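Local coordinates for protein ultraspiracle (Drosophila melanogaster, PDB 1HG4) that is a nuclear hormone receptor whose ligand-binding domain, here holding a phospholipid, probably serves ligand-linked control of transcription as the insect counterpart of RXR, at residues E16-A21 against L173-L178; K206-L211 against G224-L229; W89-I94 against A183-N188; M70-Q75 against R197-M202. All blocks are in the same frame, centred on the assembly; numbering follows the deposited sequence.

Contact 1: E16-A21 against L173-L178; sequences EAEQRA and LDRREL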
loop_
_atom_site.group_PDB
_atom_site.type_symbol
_atom_site.label_atom_id
_atom_site.label_comp_id
_atom_site.label_asym_id
_atom_site.label_seq_id
_atom_site.Cartn_x
_atom_site.Cartn_y
_atom_site.Cartn_z
ATOM N N GLU A 16 -8.832 24.356 -6.022
ATOM C CA GLU A 16 -7.958 25.398 -6.526
ATOM C C GLU A 16 -7.230 24.984 -7.803
ATOM O O GLU A 16 -7.045 25.791 -8.711
ATOM C CB GLU A 16 -6.942 25.795 -5.457
ATOM C CG GLU A 16 -6.321 27.157 -5.715
ATOM C CD GLU A 16 -5.509 27.661 -4.546
ATOM O OE1 GLU A 16 -4.400 27.127 -4.321
ATOM O OE2 GLU A 16 -5.990 28.587 -3.852
ATOM N N ALA A 17 -6.811 23.728 -7.866
ATOM C CA ALA A 17 -6.116 23.222 -9.036
ATOM C C ALA A 17 -7.021 23.273 -10.272
ATOM O O ALA A 17 -6.617 23.752 -11.330
ATOM C CB ALA A 17 -5.658 21.789 -8.789
ATOM N N GLU A 18 -8.245 22.775 -10.131
ATOM C CA GLU A 18 -9.188 22.759 -11.234
ATOM C C GLU A 18 -9.454 24.161 -11.734
ATOM O O GLU A 18 -9.288 24.451 -12.917
ATOM C CB GLU A 18 -10.514 22.147 -10.799
ATOM C CG GLU A 18 -10.488 20.652 -10.567
ATOM C CD GLU A 18 -11.809 20.147 -10.013
ATOM O OE1 GLU A 18 -12.864 20.452 -10.607
ATOM O OE2 GLU A 18 -11.795 19.445 -8.985
ATOM N N GLN A 19 -9.869 25.028 -10.815
ATOM C CA GLN A 19 -10.196 26.407 -11.148
ATOM C C GLN A 19 -9.066 27.182 -11.797
ATOM O O GLN A 19 -9.268 27.830 -12.812
ATOM C CB GLN A 19 -10.682 27.136 -9.902
ATOM C CG GLN A 19 -12.095 26.754 -9.512
ATOM C CD GLN A 19 -12.515 27.290 -8.157
ATOM O OE1 GLN A 19 -13.701 27.312 -7.839
ATOM N NE2 GLN A 19 -11.545 27.707 -7.346
ATOM N N ARG A 20 -7.876 27.122 -11.219
ATOM C CA ARG A 20 -6.752 27.841 -11.788
ATOM C C ARG A 20 -6.373 27.284 -13.160
ATOM O O ARG A 20 -6.058 28.037 -14.066
ATOM C CB ARG A 20 -5.547 27.781 -10.843
ATOM C CG ARG A 20 -5.805 28.399 -9.473
ATOM C CD ARG A 20 -4.505 28.520 -8.690
ATOM N NE ARG A 20 -3.621 29.522 -9.270
ATOM C CZ ARG A 20 -2.296 29.451 -9.252
ATOM N NH1 ARG A 20 -1.686 28.418 -8.677
ATOM N NH2 ARG A 20 -1.579 30.408 -9.821
ATOM N N ALA A 21 -6.406 25.970 -13.318
ATOM C CA ALA A 21 -6.055 25.373 -14.598
ATOM C C ALA A 21 -7.044 25.823 -15.674
ATOM O O ALA A 21 -6.696 25.954 -16.845
ATOM C CB ALA A 21 -6.062 23.858 -14.486
ATOM N N LEU A 173 -25.605 16.445 -6.502
ATOM C CA LEU A 173 -24.150 16.453 -6.510
ATOM C C LEU A 173 -23.657 17.895 -6.496
ATOM O O LEU A 173 -24.151 18.723 -7.247
ATOM C CB LEU A 173 -23.618 15.736 -7.758
ATOM C CG LEU A 173 -22.108 15.510 -7.831
ATOM C CD1 LEU A 173 -21.709 14.417 -6.839
ATOM C CD2 LEU A 173 -21.712 15.106 -9.247
ATOM N N ASP A 174 -22.693 18.205 -5.636
ATOM C CA ASP A 174 -22.169 19.557 -5.593
ATOM C C ASP A 174 -20.768 19.616 -6.192
ATOM O O ASP A 174 -20.165 18.580 -6.489
ATOM C CB ASP A 174 -22.190 20.102 -4.156
ATOM C CG ASP A 174 -21.293 19.328 -3.209
ATOM O OD1 ASP A 174 -20.172 18.944 -3.606
ATOM O OD2 ASP A 174 -21.703 19.117 -2.044
ATOM N N ARG A 175 -20.263 20.833 -6.356
ATOM C CA ARG A 175 -18.951 21.050 -6.944
ATOM C C ARG A 175 -17.824 20.368 -6.174
ATOM O O ARG A 175 -16.836 19.926 -6.770
ATOM C CB ARG A 175 -18.659 22.554 -7.059
ATOM C CG ARG A 175 -17.335 22.858 -7.745
ATOM C CD ARG A 175 -17.386 22.501 -9.227
ATOM N NE ARG A 175 -16.063 22.235 -9.781
ATOM C CZ ARG A 175 -15.046 23.091 -9.745
ATOM N NH1 ARG A 175 -15.190 24.281 -9.178
ATOM N NH2 ARG A 175 -13.877 22.756 -10.274
ATOM N N ARG A 176 -17.970 20.281 -4.856
ATOM C CA ARG A 176 -16.953 19.648 -4.037
ATOM C C ARG A 176 -16.942 18.147 -4.266
ATOM O O ARG A 176 -15.886 17.531 -4.359
ATOM C CB ARG A 176 -17.185 19.957 -2.555
ATOM C CG ARG A 176 -16.243 21.028 -1.983
ATOM C CD ARG A 176 -16.860 22.416 -1.942
ATOM N NE ARG A 176 -15.901 23.447 -2.336
ATOM C CZ ARG A 176 -16.198 24.738 -2.481
ATOM N NH1 ARG A 176 -17.436 25.170 -2.255
ATOM N NH2 ARG A 176 -15.267 25.590 -2.893
ATOM N N GLU A 177 -18.113 17.545 -4.369
ATOM C CA GLU A 177 -18.171 16.108 -4.610
ATOM C C GLU A 177 -17.654 15.725 -5.999
ATOM O O GLU A 177 -17.060 14.660 -6.154
ATOM C CB GLU A 177 -19.602 15.606 -4.409
ATOM C CG GLU A 177 -20.139 16.024 -3.059
ATOM C CD GLU A 177 -21.543 15.564 -2.800
ATOM O OE1 GLU A 177 -22.418 15.793 -3.658
ATOM O OE2 GLU A 177 -21.774 14.980 -1.723
ATOM N N LEU A 178 -17.855 16.587 -7.004
ATOM C CA LEU A 178 -17.370 16.279 -8.355
ATOM C C LEU A 178 -15.837 16.343 -8.393
ATOM O O LEU A 178 -15.183 15.526 -9.048
ATOM C CB LEU A 178 -17.948 17.255 -9.393
ATOM C CG LEU A 178 -17.459 16.962 -10.823
ATOM C CD1 LEU A 178 -18.207 15.741 -11.395
ATOM C CD2 LEU A 178 -17.653 18.196 -11.698
#

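Contact 2: K206-L211 against G224-L229; sequences KVYACL and GRFAQL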
loop_
_atom_site.group_PDB
_atom_site.type_symbol
_atom_site.label_atom_id
_atom_site.label_comp_id
_atom_site.label_asym_id
_atom_site.label_seq_id
_atom_site.Cartn_x
_atom_site.Cartn_y
_atom_site.Cartn_z
ATOM N N LYS A 206 -6.850 9.289 0.500
ATOM C CA LYS A 206 -7.009 10.561 1.201
ATOM C C LYS A 206 -8.207 11.331 0.610
ATOM O O LYS A 206 -8.884 12.092 1.304
ATOM C CB LYS A 206 -5.719 11.380 1.098
ATOM C CG LYS A 206 -4.548 10.698 1.777
ATOM C CD LYS A 206 -3.280 11.535 1.743
ATOM C CE LYS A 206 -2.155 10.851 2.516
ATOM N NZ LYS A 206 -0.860 11.589 2.389
ATOM N N VAL A 207 -8.469 11.127 -0.676
ATOM C CA VAL A 207 -9.604 11.782 -1.313
ATOM C C VAL A 207 -10.892 11.121 -0.801
ATOM O O VAL A 207 -11.905 11.786 -0.612
ATOM C CB VAL A 207 -9.532 11.680 -2.855
ATOM C CG1 VAL A 207 -10.791 12.267 -3.474
ATOM C CG2 VAL A 207 -8.293 12.426 -3.379
ATOM N N TYR A 208 -10.841 9.811 -0.567
ATOM C CA TYR A 208 -11.982 9.068 -0.039
ATOM C C TYR A 208 -12.354 9.689 1.290
ATOM O O TYR A 208 -13.516 9.989 1.554
ATOM C CB TYR A 208 -11.605 7.610 0.210
ATOM C CG TYR A 208 -11.640 6.707 -1.006
ATOM C CD1 TYR A 208 -12.456 6.985 -2.097
ATOM C CD2 TYR A 208 -10.865 5.552 -1.051
ATOM C CE1 TYR A 208 -12.498 6.134 -3.206
ATOM C CE2 TYR A 208 -10.894 4.695 -2.150
ATOM C CZ TYR A 208 -11.714 4.992 -3.226
ATOM O OH TYR A 208 -11.743 4.146 -4.311
ATOM N N ALA A 209 -11.338 9.845 2.132
ATOM C CA ALA A 209 -11.521 10.439 3.437
ATOM C C ALA A 209 -12.145 11.828 3.299
ATOM O O ALA A 209 -13.055 12.165 4.055
ATOM C CB ALA A 209 -10.182 10.529 4.162
ATOM N N CYS A 210 -11.668 12.629 2.343
ATOM C CA CYS A 210 -12.217 13.977 2.137
ATOM C C CYS A 210 -13.673 13.906 1.693
ATOM O O CYS A 210 -14.525 14.617 2.223
ATOM C CB CYS A 210 -11.408 14.749 1.091
ATOM S SG CYS A 210 -9.787 15.293 1.704
ATOM N N LEU A 211 -13.952 13.024 0.737
ATOM C CA LEU A 211 -15.299 12.875 0.224
ATOM C C LEU A 211 -16.263 12.472 1.330
ATOM O O LEU A 211 -17.323 13.085 1.493
ATOM C CB LEU A 211 -15.326 11.848 -0.912
ATOM C CG LEU A 211 -16.674 11.688 -1.627
ATOM C CD1 LEU A 211 -17.113 13.033 -2.201
ATOM C CD2 LEU A 211 -16.567 10.647 -2.721
ATOM N N GLY A 224 -25.825 6.404 3.131
ATOM C CA GLY A 224 -25.569 5.663 1.919
ATOM C C GLY A 224 -25.124 6.549 0.775
ATOM O O GLY A 224 -24.854 6.058 -0.322
ATOM N N ARG A 225 -25.025 7.849 1.026
ATOM C CA ARG A 225 -24.629 8.790 -0.012
ATOM C C ARG A 225 -23.252 8.494 -0.602
ATOM O O ARG A 225 -23.107 8.379 -1.814
ATOM C CB ARG A 225 -24.650 10.228 0.521
ATOM C CG ARG A 225 -24.514 11.281 -0.573
ATOM C CD ARG A 225 -24.372 12.693 0.006
ATOM N NE ARG A 225 -24.197 13.718 -1.025
ATOM C CZ ARG A 225 -25.131 14.055 -1.912
ATOM N NH1 ARG A 225 -26.309 13.453 -1.894
ATOM N NH2 ARG A 225 -24.894 14.984 -2.825
ATOM N N PHE A 226 -22.248 8.385 0.259
ATOM C CA PHE A 226 -20.874 8.117 -0.163
ATOM C C PHE A 226 -20.797 6.979 -1.195
ATOM O O PHE A 226 -20.194 7.136 -2.258
ATOM C CB PHE A 226 -20.027 7.773 1.070
ATOM C CG PHE A 226 -18.593 7.428 0.762
ATOM C CD1 PHE A 226 -17.650 8.433 0.549
ATOM C CD2 PHE A 226 -18.181 6.101 0.700
ATOM C CE1 PHE A 226 -16.316 8.123 0.280
ATOM C CE2 PHE A 226 -16.854 5.782 0.430
ATOM C CZ PHE A 226 -15.919 6.798 0.221
ATOM N N ALA A 227 -21.423 5.844 -0.888
ATOM C CA ALA A 227 -21.402 4.696 -1.779
ATOM C C ALA A 227 -22.125 4.997 -3.079
ATOM O O ALA A 227 -21.666 4.611 -4.145
ATOM C CB ALA A 227 -22.038 3.475 -1.097
ATOM N N GLN A 228 -23.267 5.670 -2.985
ATOM C CA GLN A 228 -24.024 6.021 -4.176
ATOM C C GLN A 228 -23.218 6.908 -5.116
ATOM O O GLN A 228 -23.241 6.711 -6.333
ATOM C CB GLN A 228 -25.319 6.740 -3.804
ATOM N N LEU A 229 -22.505 7.885 -4.564
ATOM C CA LEU A 229 -21.718 8.786 -5.396
ATOM C C LEU A 229 -20.672 7.997 -6.170
ATOM O O LEU A 229 -20.403 8.279 -7.340
ATOM C CB LEU A 229 -21.021 9.855 -4.551
ATOM C CG LEU A 229 -21.912 10.890 -3.870
ATOM C CD1 LEU A 229 -21.072 11.885 -3.096
ATOM C CD2 LEU A 229 -22.719 11.605 -4.920
#

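Contact 3: W89-I94 against A183-N188; sequences WIELLI and AIILYN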
loop_
_atom_site.group_PDB
_atom_site.type_symbol
_atom_site.label_atom_id
_atom_site.label_comp_id
_atom_site.label_asym_id
_atom_site.label_seq_id
_atom_site.Cartn_x
_atom_site.Cartn_y
_atom_site.Cartn_z
ATOM N N TRP A 89 -7.785 10.838 -18.917
ATOM C CA TRP A 89 -8.249 11.999 -19.698
ATOM C C TRP A 89 -9.697 12.006 -20.195
ATOM O O TRP A 89 -10.427 12.969 -19.927
ATOM C CB TRP A 89 -7.295 12.308 -20.862
ATOM C CG TRP A 89 -7.417 11.485 -22.114
ATOM C CD1 TRP A 89 -6.818 10.282 -22.375
ATOM C CD2 TRP A 89 -8.091 11.864 -23.323
ATOM N NE1 TRP A 89 -7.066 9.893 -23.674
ATOM C CE2 TRP A 89 -7.847 10.843 -24.279
ATOM C CE3 TRP A 89 -8.875 12.966 -23.694
ATOM C CZ2 TRP A 89 -8.363 10.892 -25.584
ATOM C CZ3 TRP A 89 -9.388 13.011 -25.000
ATOM C CH2 TRP A 89 -9.127 11.979 -25.924
ATOM N N ILE A 90 -10.126 10.962 -20.903
ATOM C CA ILE A 90 -11.502 10.918 -21.393
ATOM C C ILE A 90 -12.522 10.974 -20.249
ATOM O O ILE A 90 -13.505 11.708 -20.343
ATOM C CB ILE A 90 -11.767 9.648 -22.247
ATOM C CG1 ILE A 90 -10.862 9.659 -23.475
ATOM C CG2 ILE A 90 -13.220 9.604 -22.699
ATOM C CD1 ILE A 90 -10.968 8.420 -24.310
ATOM N N GLU A 91 -12.289 10.222 -19.172
ATOM C CA GLU A 91 -13.216 10.228 -18.051
ATOM C C GLU A 91 -13.284 11.589 -17.373
ATOM O O GLU A 91 -14.334 11.995 -16.872
ATOM C CB GLU A 91 -12.829 9.169 -17.018
ATOM C CG GLU A 91 -12.951 7.743 -17.519
ATOM C CD GLU A 91 -12.582 6.731 -16.460
ATOM O OE1 GLU A 91 -13.348 6.558 -15.487
ATOM O OE2 GLU A 91 -11.514 6.111 -16.592
ATOM N N LEU A 92 -12.162 12.296 -17.343
ATOM C CA LEU A 92 -12.133 13.615 -16.720
ATOM C C LEU A 92 -12.921 14.592 -17.571
ATOM O O LEU A 92 -13.689 15.394 -17.034
ATOM C CB LEU A 92 -10.687 14.106 -16.543
ATOM C CG LEU A 92 -9.851 13.334 -15.498
ATOM C CD1 LEU A 92 -8.401 13.821 -15.539
ATOM C CD2 LEU A 92 -10.430 13.510 -14.097
ATOM N N LEU A 93 -12.750 14.523 -18.895
ATOM C CA LEU A 93 -13.489 15.424 -19.788
ATOM C C LEU A 93 -14.990 15.164 -19.718
ATOM O O LEU A 93 -15.773 16.097 -19.555
ATOM C CB LEU A 93 -13.017 15.290 -21.237
ATOM C CG LEU A 93 -11.568 15.697 -21.507
ATOM C CD1 LEU A 93 -11.332 15.824 -23.002
ATOM C CD2 LEU A 93 -11.278 17.008 -20.839
ATOM N N ILE A 94 -15.386 13.898 -19.819
ATOM C CA ILE A 94 -16.798 13.537 -19.775
ATOM C C ILE A 94 -17.465 13.877 -18.453
ATOM O O ILE A 94 -18.658 14.166 -18.429
ATOM C CB ILE A 94 -16.994 12.039 -20.089
ATOM C CG1 ILE A 94 -16.604 11.782 -21.542
ATOM C CG2 ILE A 94 -18.449 11.625 -19.855
ATOM C CD1 ILE A 94 -16.703 10.329 -21.943
ATOM N N ALA A 183 -10.691 13.382 -8.796
ATOM C CA ALA A 183 -9.388 13.061 -8.248
ATOM C C ALA A 183 -9.298 11.534 -8.083
ATOM O O ALA A 183 -8.266 10.925 -8.424
ATOM C CB ALA A 183 -9.181 13.780 -6.896
ATOM N N ILE A 184 -10.365 10.908 -7.578
ATOM C CA ILE A 184 -10.349 9.452 -7.398
ATOM C C ILE A 184 -9.951 8.820 -8.736
ATOM O O ILE A 184 -9.178 7.853 -8.775
ATOM C CB ILE A 184 -11.754 8.914 -6.936
ATOM C CG1 ILE A 184 -12.009 9.324 -5.497
ATOM C CG2 ILE A 184 -11.848 7.389 -7.060
ATOM C CD1 ILE A 184 -13.450 9.329 -5.144
ATOM N N ILE A 185 -10.469 9.393 -9.826
ATOM C CA ILE A 185 -10.188 8.911 -11.171
ATOM C C ILE A 185 -8.726 9.086 -11.522
ATOM O O ILE A 185 -8.068 8.138 -11.961
ATOM C CB ILE A 185 -11.053 9.652 -12.218
ATOM C CG1 ILE A 185 -12.526 9.302 -12.008
ATOM C CG2 ILE A 185 -10.624 9.280 -13.623
ATOM C CD1 ILE A 185 -13.468 10.133 -12.844
ATOM N N LEU A 186 -8.216 10.298 -11.342
ATOM C CA LEU A 186 -6.812 10.593 -11.638
ATOM C C LEU A 186 -5.860 9.645 -10.912
ATOM O O LEU A 186 -5.014 9.015 -11.539
ATOM C CB LEU A 186 -6.466 12.036 -11.241
ATOM C CG LEU A 186 -5.024 12.474 -11.528
ATOM C CD1 LEU A 186 -4.765 12.451 -13.034
ATOM C CD2 LEU A 186 -4.788 13.874 -10.978
ATOM N N TYR A 187 -6.007 9.553 -9.593
ATOM C CA TYR A 187 -5.149 8.696 -8.755
ATOM C C TYR A 187 -5.497 7.209 -8.899
ATOM O O TYR A 187 -5.999 6.581 -7.957
ATOM C CB TYR A 187 -5.281 9.101 -7.277
ATOM C CG TYR A 187 -4.821 10.511 -6.964
ATOM C CD1 TYR A 187 -3.582 10.969 -7.390
ATOM C CD2 TYR A 187 -5.613 11.375 -6.212
ATOM C CE1 TYR A 187 -3.138 12.255 -7.070
ATOM C CE2 TYR A 187 -5.180 12.659 -5.889
ATOM C CZ TYR A 187 -3.937 13.088 -6.323
ATOM O OH TYR A 187 -3.473 14.349 -6.008
ATOM N N ASN A 188 -5.201 6.644 -10.067
ATOM C CA ASN A 188 -5.522 5.250 -10.346
ATOM C C ASN A 188 -4.247 4.400 -10.312
ATOM O O ASN A 188 -3.406 4.478 -11.204
ATOM C CB ASN A 188 -6.220 5.169 -11.710
ATOM C CG ASN A 188 -6.606 3.754 -12.101
ATOM O OD1 ASN A 188 -7.155 3.535 -13.183
ATOM N ND2 ASN A 188 -6.321 2.791 -11.239
#

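Contact 4: M70-Q75 against R197-M202; sequences MPHFAQ and RAEIEM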
loop_
_atom_site.group_PDB
_atom_site.type_symbol
_atom_site.label_atom_id
_atom_site.label_comp_id
_atom_site.label_asym_id
_atom_site.label_seq_id
_atom_site.Cartn_x
_atom_site.Cartn_y
_atom_site.Cartn_z
ATOM N N MET A 70 -1.872 19.096 -8.773
ATOM C CA MET A 70 -2.524 18.190 -7.831
ATOM C C MET A 70 -1.497 17.660 -6.843
ATOM O O MET A 70 -0.353 17.375 -7.212
ATOM C CB MET A 70 -3.213 17.038 -8.566
ATOM C CG MET A 70 -4.565 17.411 -9.175
ATOM S SD MET A 70 -5.928 17.693 -7.951
ATOM C CE MET A 70 -6.544 16.034 -7.736
ATOM N N PRO A 71 -1.888 17.541 -5.562
ATOM C CA PRO A 71 -1.001 17.048 -4.495
ATOM C C PRO A 71 -0.260 15.767 -4.865
ATOM O O PRO A 71 -0.889 14.775 -5.255
ATOM C CB PRO A 71 -1.956 16.837 -3.315
ATOM C CG PRO A 71 -3.001 17.888 -3.530
ATOM C CD PRO A 71 -3.242 17.811 -5.038
ATOM N N HIS A 72 1.073 15.818 -4.759
ATOM C CA HIS A 72 1.969 14.681 -5.040
ATOM C C HIS A 72 2.173 14.248 -6.489
ATOM O O HIS A 72 3.169 13.576 -6.789
ATOM C CB HIS A 72 1.539 13.451 -4.223
ATOM C CG HIS A 72 1.684 13.639 -2.747
ATOM N ND1 HIS A 72 2.812 13.254 -2.054
ATOM C CD2 HIS A 72 0.872 14.237 -1.842
ATOM C CE1 HIS A 72 2.688 13.608 -0.788
ATOM N NE2 HIS A 72 1.521 14.207 -0.632
ATOM N N PHE A 73 1.253 14.625 -7.379
ATOM C CA PHE A 73 1.339 14.243 -8.789
ATOM C C PHE A 73 2.715 14.450 -9.416
ATOM O O PHE A 73 3.293 13.519 -9.976
ATOM C CB PHE A 73 0.312 15.006 -9.620
ATOM C CG PHE A 73 0.186 14.500 -11.034
ATOM C CD1 PHE A 73 -0.471 13.302 -11.303
ATOM C CD2 PHE A 73 0.732 15.211 -12.094
ATOM C CE1 PHE A 73 -0.581 12.823 -12.602
ATOM C CE2 PHE A 73 0.624 14.732 -13.401
ATOM C CZ PHE A 73 -0.029 13.545 -13.653
ATOM N N ALA A 74 3.230 15.673 -9.327
ATOM C CA ALA A 74 4.534 16.003 -9.906
ATOM C C ALA A 74 5.685 15.263 -9.247
ATOM O O ALA A 74 6.827 15.324 -9.721
ATOM C CB ALA A 74 4.782 17.507 -9.824
ATOM N N GLN A 75 5.400 14.561 -8.154
ATOM C CA GLN A 75 6.450 13.827 -7.478
ATOM C C GLN A 75 6.664 12.425 -8.010
ATOM O O GLN A 75 7.789 11.935 -8.032
ATOM C CB GLN A 75 6.195 13.771 -5.975
ATOM C CG GLN A 75 6.833 14.925 -5.246
ATOM C CD GLN A 75 6.407 16.257 -5.814
ATOM O OE1 GLN A 75 5.241 16.652 -5.706
ATOM N NE2 GLN A 75 7.350 16.961 -6.436
ATOM N N ARG A 197 2.633 2.592 -7.317
ATOM C CA ARG A 197 1.271 2.196 -6.977
ATOM C C ARG A 197 0.853 2.577 -5.569
ATOM O O ARG A 197 -0.232 3.116 -5.379
ATOM C CB ARG A 197 1.086 0.685 -7.140
ATOM C CG ARG A 197 1.116 0.189 -8.576
ATOM C CD ARG A 197 0.787 -1.304 -8.646
ATOM N NE ARG A 197 1.173 -1.892 -9.930
ATOM C CZ ARG A 197 0.537 -1.697 -11.086
ATOM N NH1 ARG A 197 -0.545 -0.924 -11.148
ATOM N NH2 ARG A 197 0.998 -2.269 -12.192
ATOM N N ALA A 198 1.706 2.297 -4.583
ATOM C CA ALA A 198 1.393 2.606 -3.186
ATOM C C ALA A 198 1.115 4.091 -2.970
ATOM O O ALA A 198 0.081 4.467 -2.422
ATOM C CB ALA A 198 2.535 2.143 -2.274
ATOM N N GLU A 199 2.055 4.926 -3.391
ATOM C CA GLU A 199 1.898 6.371 -3.268
ATOM C C GLU A 199 0.599 6.856 -3.913
ATOM O O GLU A 199 -0.107 7.683 -3.343
ATOM C CB GLU A 199 3.083 7.084 -3.916
ATOM C CG GLU A 199 2.815 8.545 -4.258
ATOM C CD GLU A 199 2.838 9.471 -3.048
ATOM O OE1 GLU A 199 2.761 8.976 -1.904
ATOM O OE2 GLU A 199 2.923 10.703 -3.253
ATOM N N ILE A 200 0.275 6.334 -5.091
ATOM C CA ILE A 200 -0.938 6.745 -5.791
ATOM C C ILE A 200 -2.227 6.293 -5.066
ATOM O O ILE A 200 -3.190 7.067 -4.934
ATOM C CB ILE A 200 -0.901 6.219 -7.254
ATOM C CG1 ILE A 200 0.377 6.709 -7.940
ATOM C CG2 ILE A 200 -2.078 6.731 -8.032
ATOM C CD1 ILE A 200 0.532 6.226 -9.366
ATOM N N GLU A 201 -2.236 5.051 -4.585
ATOM C CA GLU A 201 -3.389 4.512 -3.867
ATOM C C GLU A 201 -3.636 5.323 -2.610
ATOM O O GLU A 201 -4.772 5.490 -2.168
ATOM C CB GLU A 201 -3.145 3.050 -3.477
ATOM C CG GLU A 201 -4.145 2.491 -2.460
ATOM C CD GLU A 201 -5.586 2.346 -2.993
ATOM O OE1 GLU A 201 -5.817 2.507 -4.209
ATOM O OE2 GLU A 201 -6.494 2.046 -2.182
ATOM N N MET A 202 -2.556 5.827 -2.035
ATOM C CA MET A 202 -2.636 6.608 -0.816
ATOM C C MET A 202 -3.358 7.940 -1.099
ATOM O O MET A 202 -4.286 8.324 -0.378
ATOM C CB MET A 202 -1.216 6.808 -0.265
ATOM C CG MET A 202 -1.127 6.757 1.252
ATOM S SD MET A 202 -2.131 5.418 2.004
ATOM C CE MET A 202 -3.570 6.360 2.495
#

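Contact 1: E16-A21 against L173-L178
Arg175, at the start of helix 175-186, reaches Glu18 of helix 11-24 in a salt bridge that spans two helices of the mainly helical nuclear-receptor ligand-binding fold. The turn it springs from is closed by a capping box, with Asp174 OD1 accepting from Glu177 N and Glu177 OE1 from Asp174 N. Traced outward within these two segments, Arg175 NH2 is the nearest atom to each part of the Glu18 side chain from CB to OE1. Glu18 CB lies 3.5 Å from Arg175 NH2 and Glu18 CG 4.0 Å from the same nitrogen. A chi1 of -72° sets CG opposite the carbonyl carbon, and the extended chain carries the carboxylate on to meet Arg175 from the opposite direction, the two planes 81° apart. Glu18 CD comes to 3.3 Å of Arg175 NH2, and Glu18 OE1 accepts from that nitrogen at a short 2.5 Å. The bond is bent, 142° at the hydrogen, and NH2 stands above the carboxylate plane. Lys182 NZ also bridges OE1 while Ser179 OG bonds to OE2, so this buried carboxylate has three partners and is probably held ionised. With a leucine in place of Arg175, Glu18 OE1 would probably lose one of its two cationic partners, leaving Lys182 to balance it. At the edge of the guanidinium, Gln19 OE1 is 3.6 Å from Arg175 NH1, with Gln19 CG lying in the guanidinium plane 4.0 Å from that same NH1.

Contact 2: K206-L211 against G224-L229
Phe226 is the central side chain of this interface, meeting both Leu211 and Tyr208 with the end of its ring. On the aliphatic side, Leu211 CD2 is 3.9 Å from Phe226 CE1, and Leu211 CG stands 4.0 Å from Phe226 CD1, so the leucine branch follows one side of the ring from CD1 to CE1. The Phe226 side chain extends this far because CG is anti to the backbone N (chi1 178°). Between the two aromatic residues the touch is lighter: Tyr208 CD1 meets Phe226 CZ at 4.2 Å, and the side chains cross at about a right angle. These residues join helix 197-218 to helix 225-250, successive helices of the nuclear-receptor sandwich, whose short segments here run at 127° with axes 11.4 Å apart. Purely aliphatic contact comes from Leu211 CD1 and Leu229 CD1, 4.2 Å apart. One backbone atom takes part as well, Tyr208 O, which lies 3.6 Å from Phe226 CE1. Toward the second subunit, Tyr208 packs on Lys195 of that chain and Phe226 on its Asp79.

Contact 3: W89-I94 against A183-N188
Ile185 presents its CG2 methyl to both Glu91 and Leu92, and this is the close part of the contact between helix 175-186 and helix 78-100. Glu91 CB lies 4.0 Å from Ile185 CG2, while Leu92 CD2 approaches the same methyl at 4.3 Å. That methyl faces the other helix from a position anti to the backbone N of Ile185. The backbones are near enough for this short reach, with Leu92 CA 7.5 Å from Ile185 CA.

Elsewhere the fit is slacker. Leu186 CD1 stops 4.6 Å from Leu92 CD1, and Glu91 is partly exposed, whereas Leu92 and Ile185 are buried. Just past Leu186 the helix ends in an inverse gamma turn centred on Tyr187, with Asn188 N bonded to Leu186 O at 2.8 Å. On the other flank of segment 89-94, Trp89 points away from Ile185 and touches the bound phospholipid, so helix 78-100 has one side on the ligand pocket and another on helix 175-186. With no hydrogen bond or charge pair between these two segments, cohesion here rests on dispersion and the burial of aliphatic carbon, the Glu91 CB methylene included.

Contact 4: M70-Q75 against R197-M202
His72 and Glu199 carry the whole contact, with Glu199 OE2 2.8 Å from His72 ND1. That oxygen also sits 3.2 Å from His72 CB and 3.2 Å from His72 CG; it comes obliquely, from off the ring plane, and the ring and carboxylate planes are 69° apart. The nearby carboxylate might favour a positive charge on the ring. An alanine here removes the imidazole and would probably leave the Glu199 carboxylate facing only a methyl, without a polar or potentially charged mate from the loop. Glu199 gets there through a bend at chi2 (76°). His72 is placed by a positive phi (72°), after which Gln75 N bonds to His72 O at 2.8 Å. Farther out, Glu199 N and Ala198 N, at the start of their helix, donate to the Glu205 carboxylate of the third subunit. The loop 70-75 links helix 46-68 to helix 78-100; Phe73 packs on Gln81, Leu84 and Leu85 of the latter, and Ile200 of helix 197-218 meets the same Leu84.

The four contacts lie 13 to 19 Å apart, centre to centre, and are strung on two successive helices: contacts 1 and 3 share helix 175-186, and contacts 2 and 4 share helix 197-218. Along the chain, contact 3 is nested inside the loop closed by contact 4, contact 1 crosses both, and contact 2 comes last. Several pairs also touch. Glu177 of contact 1 bridges Arg225 of contact 2, Val207 of contact 2 packs on Ile184 of contact 3, and Tyr187 OH of contact 3 is probably hydrogen-bonded to Pro71 O of contact 4. Contact 3 lies near the chain centre on a helix whose Trp89 touches the lipid, whereas contacts 2 and 4 reach other subunits, which is consistent with a packed path between pocket and subunit interfaces.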